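PDB 3OVG: phospho-furanose lactonase from Mycoplasma synoviae, which hydrolyses the 1,4-lactones of D-xylonate and L-arabinonate 5-phosphate, and also carboxy 1,4-lactones, using two zinc ions per subunit. Local coordinates for residues 244-249 with 278-283; 252-257 with 303-308; 269-274 with 296-301. All coordinates share one frame; numbering follows the deposited sequence.

Contact 1. Residues 244-249 with 278-283; sequences RVKYYP and ILYQRN. With PO4 (phosphate ion), chain I.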
loop_
_atom_site.group_PDB
_atom_site.type_symbol
_atom_site.label_atom_id
_atom_site.label_comp_id
_atom_site.label_asym_id
_atom_site.label_seq_id
_atom_site.Cartn_x
_atom_site.Cartn_y
_atom_site.Cartn_z
ATOM N N ARG A 244 1.985 19.669 -18.184
ATOM C CA ARG A 244 1.480 18.900 -17.066
ATOM C C ARG A 244 0.248 18.117 -17.566
ATOM O O ARG A 244 -0.865 18.329 -17.093
ATOM C CB ARG A 244 1.102 19.820 -15.905
ATOM C CG ARG A 244 2.236 20.744 -15.408
ATOM C CD ARG A 244 3.393 19.913 -14.829
ATOM N NE ARG A 244 4.479 20.745 -14.324
ATOM C CZ ARG A 244 5.608 20.996 -14.976
ATOM N NH1 ARG A 244 5.814 20.489 -16.187
ATOM N NH2 ARG A 244 6.527 21.771 -14.419
ATOM N N VAL A 245 0.467 17.199 -18.506
ATOM C CA VAL A 245 -0.625 16.550 -19.237
ATOM C C VAL A 245 -1.492 15.645 -18.353
ATOM O O VAL A 245 -2.703 15.514 -18.568
ATOM C CB VAL A 245 -0.083 15.793 -20.510
ATOM C CG1 VAL A 245 -1.203 14.966 -21.160
ATOM C CG2 VAL A 245 0.458 16.803 -21.517
ATOM N N LYS A 246 -0.899 15.055 -17.320
ATOM C CA LYS A 246 -1.704 14.236 -16.426
ATOM C C LYS A 246 -2.776 15.073 -15.722
ATOM O O LYS A 246 -3.677 14.507 -15.064
ATOM C CB LYS A 246 -0.837 13.497 -15.380
ATOM C CG LYS A 246 -0.294 14.431 -14.267
ATOM C CD LYS A 246 0.827 13.746 -13.457
ATOM C CE LYS A 246 1.127 14.505 -12.156
ATOM N NZ LYS A 246 2.220 13.871 -11.305
ATOM N N TYR A 247 -2.683 16.401 -15.815
ATOM C CA TYR A 247 -3.745 17.225 -15.257
ATOM C C TYR A 247 -4.649 17.756 -16.369
ATOM O O TYR A 247 -5.823 17.432 -16.409
ATOM C CB TYR A 247 -3.190 18.392 -14.414
ATOM C CG TYR A 247 -2.611 17.972 -13.091
ATOM C CD1 TYR A 247 -3.429 17.674 -12.017
ATOM C CD2 TYR A 247 -1.226 17.892 -12.911
ATOM C CE1 TYR A 247 -2.888 17.298 -10.800
ATOM C CE2 TYR A 247 -0.684 17.515 -11.715
ATOM C CZ TYR A 247 -1.515 17.210 -10.660
ATOM O OH TYR A 247 -0.956 16.828 -9.458
ATOM N N TYR A 248 -4.077 18.554 -17.270
ATOM C CA TYR A 248 -4.832 19.179 -18.339
ATOM C C TYR A 248 -3.896 19.548 -19.481
ATOM O O TYR A 248 -2.727 19.835 -19.267
ATOM C CB TYR A 248 -5.566 20.447 -17.857
ATOM C CG TYR A 248 -6.664 20.150 -16.853
ATOM C CD1 TYR A 248 -6.451 20.355 -15.489
ATOM C CD2 TYR A 248 -7.896 19.648 -17.264
ATOM C CE1 TYR A 248 -7.438 20.065 -14.551
ATOM C CE2 TYR A 248 -8.907 19.361 -16.338
ATOM C CZ TYR A 248 -8.666 19.577 -14.973
ATOM O OH TYR A 248 -9.629 19.286 -14.008
ATOM N N PRO A 249 -4.424 19.523 -20.707
ATOM C CA PRO A 249 -3.564 19.822 -21.849
ATOM C C PRO A 249 -3.203 21.331 -21.881
ATOM O O PRO A 249 -4.004 22.166 -21.423
ATOM C CB PRO A 249 -4.441 19.408 -23.038
ATOM C CG PRO A 249 -5.900 19.526 -22.495
ATOM C CD PRO A 249 -5.741 18.974 -21.112
ATOM N N ILE A 278 11.727 16.408 -10.043
ATOM C CA ILE A 278 12.991 16.283 -10.753
ATOM C C ILE A 278 12.862 16.142 -12.288
ATOM O O ILE A 278 13.754 16.589 -13.024
ATOM C CB ILE A 278 13.804 15.134 -10.152
ATOM C CG1 ILE A 278 15.323 15.314 -10.371
ATOM C CG2 ILE A 278 13.258 13.799 -10.596
ATOM C CD1 ILE A 278 16.169 14.493 -9.326
ATOM N N LEU A 279 11.769 15.553 -12.774
ATOM C CA LEU A 279 11.565 15.401 -14.243
ATOM C C LEU A 279 10.881 16.596 -14.928
ATOM O O LEU A 279 10.503 16.529 -16.099
ATOM C CB LEU A 279 10.803 14.115 -14.584
ATOM C CG LEU A 279 11.508 12.821 -14.141
ATOM C CD1 LEU A 279 10.726 11.585 -14.583
ATOM C CD2 LEU A 279 12.930 12.767 -14.709
ATOM N N TYR A 280 10.715 17.686 -14.197
ATOM C CA TYR A 280 10.088 18.879 -14.741
ATOM C C TYR A 280 11.123 19.915 -15.175
ATOM O O TYR A 280 10.770 21.030 -15.541
ATOM C CB TYR A 280 9.102 19.493 -13.716
ATOM C CG TYR A 280 7.868 18.641 -13.427
ATOM C CD1 TYR A 280 7.610 17.470 -14.151
ATOM C CD2 TYR A 280 6.924 19.049 -12.476
ATOM C CE1 TYR A 280 6.459 16.703 -13.900
ATOM C CE2 TYR A 280 5.793 18.313 -12.236
ATOM C CZ TYR A 280 5.561 17.142 -12.941
ATOM O OH TYR A 280 4.428 16.415 -12.674
ATOM N N GLN A 281 12.408 19.548 -15.136
ATOM C CA GLN A 281 13.445 20.403 -15.704
ATOM C C GLN A 281 14.302 19.581 -16.648
ATOM O O GLN A 281 14.475 18.391 -16.425
ATOM C CB GLN A 281 14.295 21.053 -14.610
ATOM C CG GLN A 281 13.492 22.031 -13.792
ATOM C CD GLN A 281 14.330 22.778 -12.792
ATOM O OE1 GLN A 281 15.542 22.942 -12.978
ATOM N NE2 GLN A 281 13.687 23.254 -11.720
ATOM N N ARG A 282 14.780 20.214 -17.724
ATOM C CA ARG A 282 15.549 19.530 -18.754
ATOM C C ARG A 282 16.863 18.981 -18.193
ATOM O O ARG A 282 17.164 17.807 -18.338
ATOM C CB ARG A 282 15.863 20.475 -19.905
ATOM C CG ARG A 282 16.358 19.742 -21.152
ATOM C CD ARG A 282 16.640 20.709 -22.317
ATOM N NE ARG A 282 17.986 21.301 -22.225
ATOM C CZ ARG A 282 19.096 20.678 -22.602
ATOM N NH1 ARG A 282 20.278 21.271 -22.489
ATOM N NH2 ARG A 282 19.018 19.456 -23.101
ATOM N N ASN A 283 17.630 19.847 -17.542
ATOM C CA ASN A 283 18.947 19.452 -17.049
ATOM C C ASN A 283 18.877 18.448 -15.904
ATOM O O ASN A 283 19.581 17.467 -15.897
ATOM C CB ASN A 283 19.809 20.693 -16.755
ATOM C CG ASN A 283 20.341 21.327 -18.027
ATOM O OD1 ASN A 283 21.305 20.820 -18.630
ATOM N ND2 ASN A 283 19.710 22.421 -18.464
HETATM P P PO4 I . 2.719 17.301 -9.496
HETATM O O1 PO4 I . 3.904 18.036 -8.844
HETATM O O2 PO4 I . 2.773 15.779 -9.217
HETATM O O3 PO4 I . 1.424 17.888 -8.923
HETATM O O4 PO4 I . 2.742 17.601 -10.992
HETATM O O HOH W 1 8.665 22.758 -16.069
HETATM O O HOH W 2 4.620 13.638 -12.616
#
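The Tyr280 hydroxyl is gripped twice: OH donates to O4 of a phosphate ion at 2.7 Å and accepts from a water that also takes a bond from Lys246 NZ, so the ammonium, 3.6 Å from Tyr280 OH, is bridged to it. Residues 244-249 form a loop and 278-283 lead into helix 282-287, at the mouth of the (beta/alpha)8 barrel of a phosphotriesterase-family enzyme, and Lys246, Tyr247 and Tyr280 bind substrate. The phosphate probably comes from the crystallisation liquor, but its place is consistent with that of the substrate's 5-phosphate. Lys246, extended beyond CG, brings NZ to 2.9 Å from phosphate O2, while Tyr247 OH gives its proton to phosphate O3 at 2.7 Å. The three donors thus hold three different oxygens. Phosphate O4 lies in the plane of the Tyr280 ring, at its edge, whereas one ring face carries Arg244. That guanidinium lies nearly flat, planes 23° apart and centres 3.8 Å apart, in a cation-pi stack displaced toward the ring's rim. Arg244 CD adds a CH-pi contact over the same ring. A second water, in the guanidinium plane, accepts from Arg244 NH2 at 2.9 Å and donates to the carbonyl Tyr280 O at 2.8 Å.

Contact 2. Residues 252-257 with 303-308; sequences LLAENI and LPLLKQ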
loop_
_atom_site.group_PDB
_atom_site.type_symbol
_atom_site.label_atom_id
_atom_site.label_comp_id
_atom_site.label_asym_id
_atom_site.label_seq_id
_atom_site.Cartn_x
_atom_site.Cartn_y
_atom_site.Cartn_z
ATOM N N LEU A 252 -5.819 23.970 -22.940
ATOM C CA LEU A 252 -6.930 24.409 -22.116
ATOM C C LEU A 252 -6.539 25.682 -21.362
ATOM O O LEU A 252 -7.296 26.643 -21.342
ATOM C CB LEU A 252 -7.375 23.281 -21.185
ATOM C CG LEU A 252 -8.511 23.555 -20.192
ATOM C CD1 LEU A 252 -9.794 23.933 -20.932
ATOM C CD2 LEU A 252 -8.726 22.334 -19.276
ATOM N N LEU A 253 -5.347 25.682 -20.762
ATOM C CA LEU A 253 -4.819 26.870 -20.103
ATOM C C LEU A 253 -4.694 28.062 -21.094
ATOM O O LEU A 253 -5.023 29.194 -20.759
ATOM C CB LEU A 253 -3.448 26.592 -19.509
ATOM C CG LEU A 253 -2.791 27.813 -18.855
ATOM C CD1 LEU A 253 -3.680 28.390 -17.775
ATOM C CD2 LEU A 253 -1.432 27.475 -18.257
ATOM N N ALA A 254 -4.185 27.797 -22.292
ATOM C CA ALA A 254 -4.095 28.833 -23.325
ATOM C C ALA A 254 -5.462 29.478 -23.600
ATOM O O ALA A 254 -5.611 30.698 -23.533
ATOM C CB ALA A 254 -3.502 28.253 -24.619
ATOM N N GLU A 255 -6.468 28.666 -23.892
ATOM C CA GLU A 255 -7.775 29.240 -24.177
ATOM C C GLU A 255 -8.394 29.917 -22.942
ATOM O O GLU A 255 -9.094 30.916 -23.057
ATOM C CB GLU A 255 -8.711 28.206 -24.824
ATOM C CG GLU A 255 -8.140 27.638 -26.143
ATOM C CD GLU A 255 -9.071 26.637 -26.807
ATOM O OE1 GLU A 255 -10.000 26.180 -26.124
ATOM O OE2 GLU A 255 -8.890 26.316 -28.016
ATOM N N ASN A 256 -8.126 29.408 -21.747
ATOM C CA ASN A 256 -8.680 30.099 -20.583
ATOM C C ASN A 256 -8.031 31.485 -20.352
ATOM O O ASN A 256 -8.705 32.498 -20.012
ATOM C CB ASN A 256 -8.679 29.175 -19.352
ATOM C CG ASN A 256 -9.845 28.189 -19.376
ATOM O OD1 ASN A 256 -10.844 28.434 -20.043
ATOM N ND2 ASN A 256 -9.728 27.086 -18.635
ATOM N N ILE A 257 -6.736 31.557 -20.617
ATOM C CA ILE A 257 -6.007 32.813 -20.512
ATOM C C ILE A 257 -6.524 33.815 -21.568
ATOM O O ILE A 257 -6.733 34.999 -21.273
ATOM C CB ILE A 257 -4.488 32.559 -20.614
ATOM C CG1 ILE A 257 -3.938 32.086 -19.263
ATOM C CG2 ILE A 257 -3.711 33.806 -21.027
ATOM C CD1 ILE A 257 -2.499 31.739 -19.375
ATOM N N LEU A 303 4.415 29.930 -25.000
ATOM C CA LEU A 303 4.067 31.280 -25.445
ATOM C C LEU A 303 3.697 31.291 -26.943
ATOM O O LEU A 303 2.755 31.974 -27.333
ATOM C CB LEU A 303 5.158 32.294 -25.102
ATOM C CG LEU A 303 5.432 32.528 -23.608
ATOM C CD1 LEU A 303 6.752 33.255 -23.402
ATOM C CD2 LEU A 303 4.291 33.271 -22.915
ATOM N N PRO A 304 4.424 30.522 -27.785
ATOM C CA PRO A 304 3.896 30.429 -29.159
ATOM C C PRO A 304 2.460 29.920 -29.174
ATOM O O PRO A 304 1.680 30.376 -30.012
ATOM C CB PRO A 304 4.843 29.445 -29.853
ATOM C CG PRO A 304 6.144 29.603 -29.091
ATOM C CD PRO A 304 5.746 29.886 -27.654
ATOM N N LEU A 305 2.097 29.017 -28.259
ATOM C CA LEU A 305 0.709 28.555 -28.216
ATOM C C LEU A 305 -0.260 29.670 -27.806
ATOM O O LEU A 305 -1.359 29.795 -28.360
ATOM C CB LEU A 305 0.546 27.332 -27.306
ATOM C CG LEU A 305 -0.884 26.811 -27.082
ATOM C CD1 LEU A 305 -1.506 26.286 -28.387
ATOM C CD2 LEU A 305 -0.909 25.673 -25.984
ATOM N N LEU A 306 0.136 30.453 -26.807
ATOM C CA LEU A 306 -0.626 31.644 -26.426
ATOM C C LEU A 306 -0.904 32.557 -27.635
ATOM O O LEU A 306 -2.042 32.992 -27.862
ATOM C CB LEU A 306 0.120 32.424 -25.348
ATOM C CG LEU A 306 -0.492 32.493 -23.938
ATOM C CD1 LEU A 306 -1.412 31.348 -23.571
ATOM C CD2 LEU A 306 0.594 32.691 -22.894
ATOM N N LYS A 307 0.132 32.861 -28.399
ATOM C CA LYS A 307 -0.072 33.749 -29.555
ATOM C C LYS A 307 -0.986 33.060 -30.531
ATOM O O LYS A 307 -1.836 33.709 -31.145
ATOM C CB LYS A 307 1.239 34.097 -30.275
ATOM C CG LYS A 307 2.274 34.809 -29.398
ATOM C CD LYS A 307 3.409 35.436 -30.272
ATOM C CE LYS A 307 4.394 36.233 -29.402
ATOM N NZ LYS A 307 4.661 35.458 -28.137
ATOM N N GLN A 308 -0.809 31.749 -30.686
ATOM C CA GLN A 308 -1.631 30.971 -31.625
ATOM C C GLN A 308 -3.129 31.050 -31.357
ATOM O O GLN A 308 -3.935 31.141 -32.296
ATOM C CB GLN A 308 -1.207 29.482 -31.640
ATOM C CG GLN A 308 -1.905 28.664 -32.733
ATOM C CD GLN A 308 -1.461 27.175 -32.819
ATOM O OE1 GLN A 308 -0.583 26.715 -32.091
ATOM N NE2 GLN A 308 -2.071 26.442 -33.736
#
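Ala254 and Leu306 bury the most surface where helix 250-262 meets helix 296-309, two neighbouring helices of the outer layer of the (beta/alpha)8 barrel. One leads from strand 236-239 to strand 269-271, and the other comes after strand 269-271. The local axes approach to 9.2 Å and cross at -50°, with the chains running in broadly the same sense. The small Ala254 marks the place where the backbones come nearest, its CA 5.4 Å from Leu306 CA.

Leu306 reaches across with a single methyl. Its CD1 lies against the Ala254 backbone, 3.7 Å from CA, and is almost as near to Ala254 CB. Leu306 CD1 also meets Ile257 CG2 at 4.2 Å, so one branch of one leucine spans two residues that lie a turn apart on the facing helix. Its chi1 of -113° is far from a staggered value, and this unusual rotation goes with the turn of CD1 toward Ala254.

From another direction comes Leu305, whose CB does not point straight at the partner helix. With CG anti to the backbone N, chi1 175°, the branch swings across, and both CG and CD2 settle against Ala254 CB. That methyl therefore sits in the notch between two consecutive leucines, whose contacts reach it from directions roughly a right angle apart. Val309, further along the same helix, also touches Ala254, while Leu253 packs on Phe302.

On the outer side, Tyr224 of a neighbouring subunit packs on Leu305 and Gln308, and its hydroxyl is hydrogen-bonded to Glu255. Across the two helices themselves the contact is wholly apolar, and Leu305 CG and CD2 each come to 3.9 Å from Ala254 CB.

Contact 3. Residues 269-274 with 296-301; sequences ITLSLD and AYLFDR. With ZN (zinc ion), chain G.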
loop_
_atom_site.group_PDB
_atom_site.type_symbol
_atom_site.label_atom_id
_atom_site.label_comp_id
_atom_site.label_asym_id
_atom_site.label_seq_id
_atom_site.Cartn_x
_atom_site.Cartn_y
_atom_site.Cartn_z
ATOM N N ILE A 269 -2.692 38.435 -14.354
ATOM C CA ILE A 269 -2.217 37.119 -14.709
ATOM C C ILE A 269 -0.694 37.080 -14.683
ATOM O O ILE A 269 -0.027 37.895 -15.332
ATOM C CB ILE A 269 -2.674 36.762 -16.127
ATOM C CG1 ILE A 269 -4.199 36.849 -16.228
ATOM C CG2 ILE A 269 -2.144 35.372 -16.540
ATOM C CD1 ILE A 269 -4.737 36.525 -17.633
ATOM N N THR A 270 -0.124 36.116 -13.971
ATOM C CA THR A 270 1.292 35.872 -14.163
ATOM C C THR A 270 1.472 34.418 -14.585
ATOM O O THR A 270 0.504 33.635 -14.593
ATOM C CB THR A 270 2.114 36.185 -12.887
ATOM O OG1 THR A 270 1.563 35.451 -11.805
ATOM C CG2 THR A 270 2.050 37.682 -12.568
ATOM N N LEU A 271 2.696 34.059 -14.953
ATOM C CA LEU A 271 3.000 32.710 -15.438
ATOM C C LEU A 271 4.158 32.117 -14.620
ATOM O O LEU A 271 4.871 32.838 -13.933
ATOM C CB LEU A 271 3.370 32.736 -16.916
ATOM C CG LEU A 271 2.233 32.696 -17.954
ATOM C CD1 LEU A 271 2.833 32.622 -19.350
ATOM C CD2 LEU A 271 1.358 31.470 -17.681
ATOM N N SER A 272 4.323 30.806 -14.724
ATOM C CA SER A 272 5.266 30.038 -13.918
ATOM C C SER A 272 5.321 28.637 -14.512
ATOM O O SER A 272 4.433 28.255 -15.275
ATOM C CB SER A 272 4.796 29.954 -12.474
ATOM O OG SER A 272 3.589 29.212 -12.367
ATOM N N LEU A 273 6.367 27.885 -14.195
ATOM C CA LEU A 273 6.428 26.478 -14.571
ATOM C C LEU A 273 6.131 25.578 -13.332
ATOM O O LEU A 273 5.656 24.436 -13.461
ATOM C CB LEU A 273 7.783 26.141 -15.215
ATOM C CG LEU A 273 7.859 26.417 -16.721
ATOM C CD1 LEU A 273 6.472 26.201 -17.318
ATOM C CD2 LEU A 273 8.334 27.801 -17.040
ATOM N N ASP A 274 6.365 26.113 -12.132
ATOM C CA ASP A 274 6.262 25.296 -10.946
ATOM C C ASP A 274 6.945 23.933 -11.185
ATOM O O ASP A 274 6.325 22.875 -11.017
ATOM C CB ASP A 274 4.785 25.093 -10.544
ATOM C CG ASP A 274 4.659 24.329 -9.225
ATOM O OD1 ASP A 274 5.593 24.439 -8.432
ATOM O OD2 ASP A 274 3.668 23.616 -8.991
ATOM N N ALA A 296 12.804 26.188 -20.544
ATOM C CA ALA A 296 12.835 26.707 -21.912
ATOM C C ALA A 296 11.512 26.464 -22.642
ATOM O O ALA A 296 11.149 27.209 -23.562
ATOM C CB ALA A 296 14.023 26.127 -22.713
ATOM N N TYR A 297 10.812 25.409 -22.238
ATOM C CA TYR A 297 9.494 25.060 -22.792
ATOM C C TYR A 297 8.521 26.245 -22.766
ATOM O O TYR A 297 7.675 26.385 -23.676
ATOM C CB TYR A 297 8.881 23.904 -22.007
ATOM C CG TYR A 297 7.583 23.309 -22.582
ATOM C CD1 TYR A 297 6.354 23.702 -22.086
ATOM C CD2 TYR A 297 7.604 22.314 -23.575
ATOM C CE1 TYR A 297 5.168 23.152 -22.569
ATOM C CE2 TYR A 297 6.422 21.759 -24.071
ATOM C CZ TYR A 297 5.202 22.201 -23.562
ATOM O OH TYR A 297 4.003 21.692 -23.989
ATOM N N LEU A 298 8.630 27.086 -21.728
ATOM C CA LEU A 298 7.766 28.254 -21.617
ATOM C C LEU A 298 7.832 29.068 -22.918
ATOM O O LEU A 298 6.807 29.407 -23.501
ATOM C CB LEU A 298 8.149 29.128 -20.411
ATOM C CG LEU A 298 7.351 30.438 -20.341
ATOM C CD1 LEU A 298 5.880 30.119 -20.149
ATOM C CD2 LEU A 298 7.833 31.374 -19.247
ATOM N N PHE A 299 9.056 29.325 -23.373
ATOM C CA PHE A 299 9.339 30.188 -24.510
ATOM C C PHE A 299 9.229 29.433 -25.833
ATOM O O PHE A 299 8.684 29.955 -26.801
ATOM C CB PHE A 299 10.746 30.763 -24.360
ATOM C CG PHE A 299 10.929 31.579 -23.112
ATOM C CD1 PHE A 299 10.572 32.919 -23.088
ATOM C CD2 PHE A 299 11.416 31.006 -21.952
ATOM C CE1 PHE A 299 10.751 33.663 -21.959
ATOM C CE2 PHE A 299 11.578 31.765 -20.811
ATOM C CZ PHE A 299 11.240 33.082 -20.816
ATOM N N ASP A 300 9.737 28.207 -25.860
ATOM C CA ASP A 300 9.784 27.427 -27.094
ATOM C C ASP A 300 8.422 26.912 -27.557
ATOM O O ASP A 300 8.217 26.685 -28.741
ATOM C CB ASP A 300 10.687 26.218 -26.904
ATOM C CG ASP A 300 12.136 26.592 -26.711
ATOM O OD1 ASP A 300 12.505 27.767 -26.962
ATOM O OD2 ASP A 300 12.906 25.691 -26.297
ATOM N N ARG A 301 7.492 26.725 -26.621
ATOM C CA ARG A 301 6.242 25.988 -26.903
ATOM C C ARG A 301 5.022 26.707 -26.335
ATOM O O ARG A 301 4.041 26.945 -27.034
ATOM C CB ARG A 301 6.306 24.557 -26.312
ATOM C CG ARG A 301 7.339 23.631 -26.995
ATOM C CD ARG A 301 6.749 23.012 -28.262
ATOM N NE ARG A 301 5.810 21.933 -27.936
ATOM C CZ ARG A 301 6.201 20.677 -27.721
ATOM N NH1 ARG A 301 7.492 20.345 -27.833
ATOM N NH2 ARG A 301 5.318 19.746 -27.419
HETATM ZN ZN ZN G . 5.579 24.731 -6.232
HETATM O O HOH W 3 3.594 23.507 -6.549
HETATM O O HOH W 4 6.131 22.345 -5.704
#
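A chi1 of 174° carries Leu298 CG to the side opposite its backbone N and sends the side chain from the helix toward Leu271 and Leu273, both of which place CG anti to the carbonyl carbon and lean out to meet it. The closer meeting is at the root of the Leu298 side chain, where Leu273 CD2 presses on CB at 3.6 Å. Further out, two methyls meet obliquely, Leu298 CD1 and Leu271 CD1, 4.0 Å apart. Leu298 thus uses its base for one leucine and its end for the other, and lies obliquely to both. Leu273 is turned to an unstaggered chi2 of -31°, which sets CD2 against the helix.

This is the packing of helix on strand that fills the layer between the wall and the outer helices of a (beta/alpha)8 barrel. Strand 269-271 is the last of the eight, and its residues close the cylinder: Thr270 shares backbone bonds with Leu237 and Phe239, Leu271 with Cys25 of the first strand. Ser272, between the two leucines, points away from the helix, and its OG is bonded to Phe239 O.

Just past the strand the chain turns through Asp274, whose backbone adopts left-handed torsions and whose carboxylate serves the active site. OD1 of Asp274 binds a zinc ion at 2.2 Å, while OD2 of Asp274 stays 3.5 Å from the metal, so the carboxylate binds through one oxygen. His26, His28 and the carbamylated Lys155 also bind this zinc, joined by two waters, the nearer with its O 2.4 Å from the zinc ion.

How the contacts relate
Contacts 2 and 3 are buried and apolar and share helix 296-309, which packs Leu298 on the barrel wall and brings the end of Leu306 to helix 250-262. They merge at Leu271, whose CD1 touches CD2 of both Leu303 and Leu306. Contact 1, at the rim, is only partly buried and relies instead on charge, ring stacking and water around an anion. It meets contact 3 just past the last strand: Arg244 NH2 comes within 3.0 Å of Leu273 O, placing the phosphate-binding residues beside the chain that carries the zinc ligand. Contacts 1 and 2 adjoin only in sequence, about 17 Å apart between centres, and, like contact 3 through Arg301, both touch the second subunit.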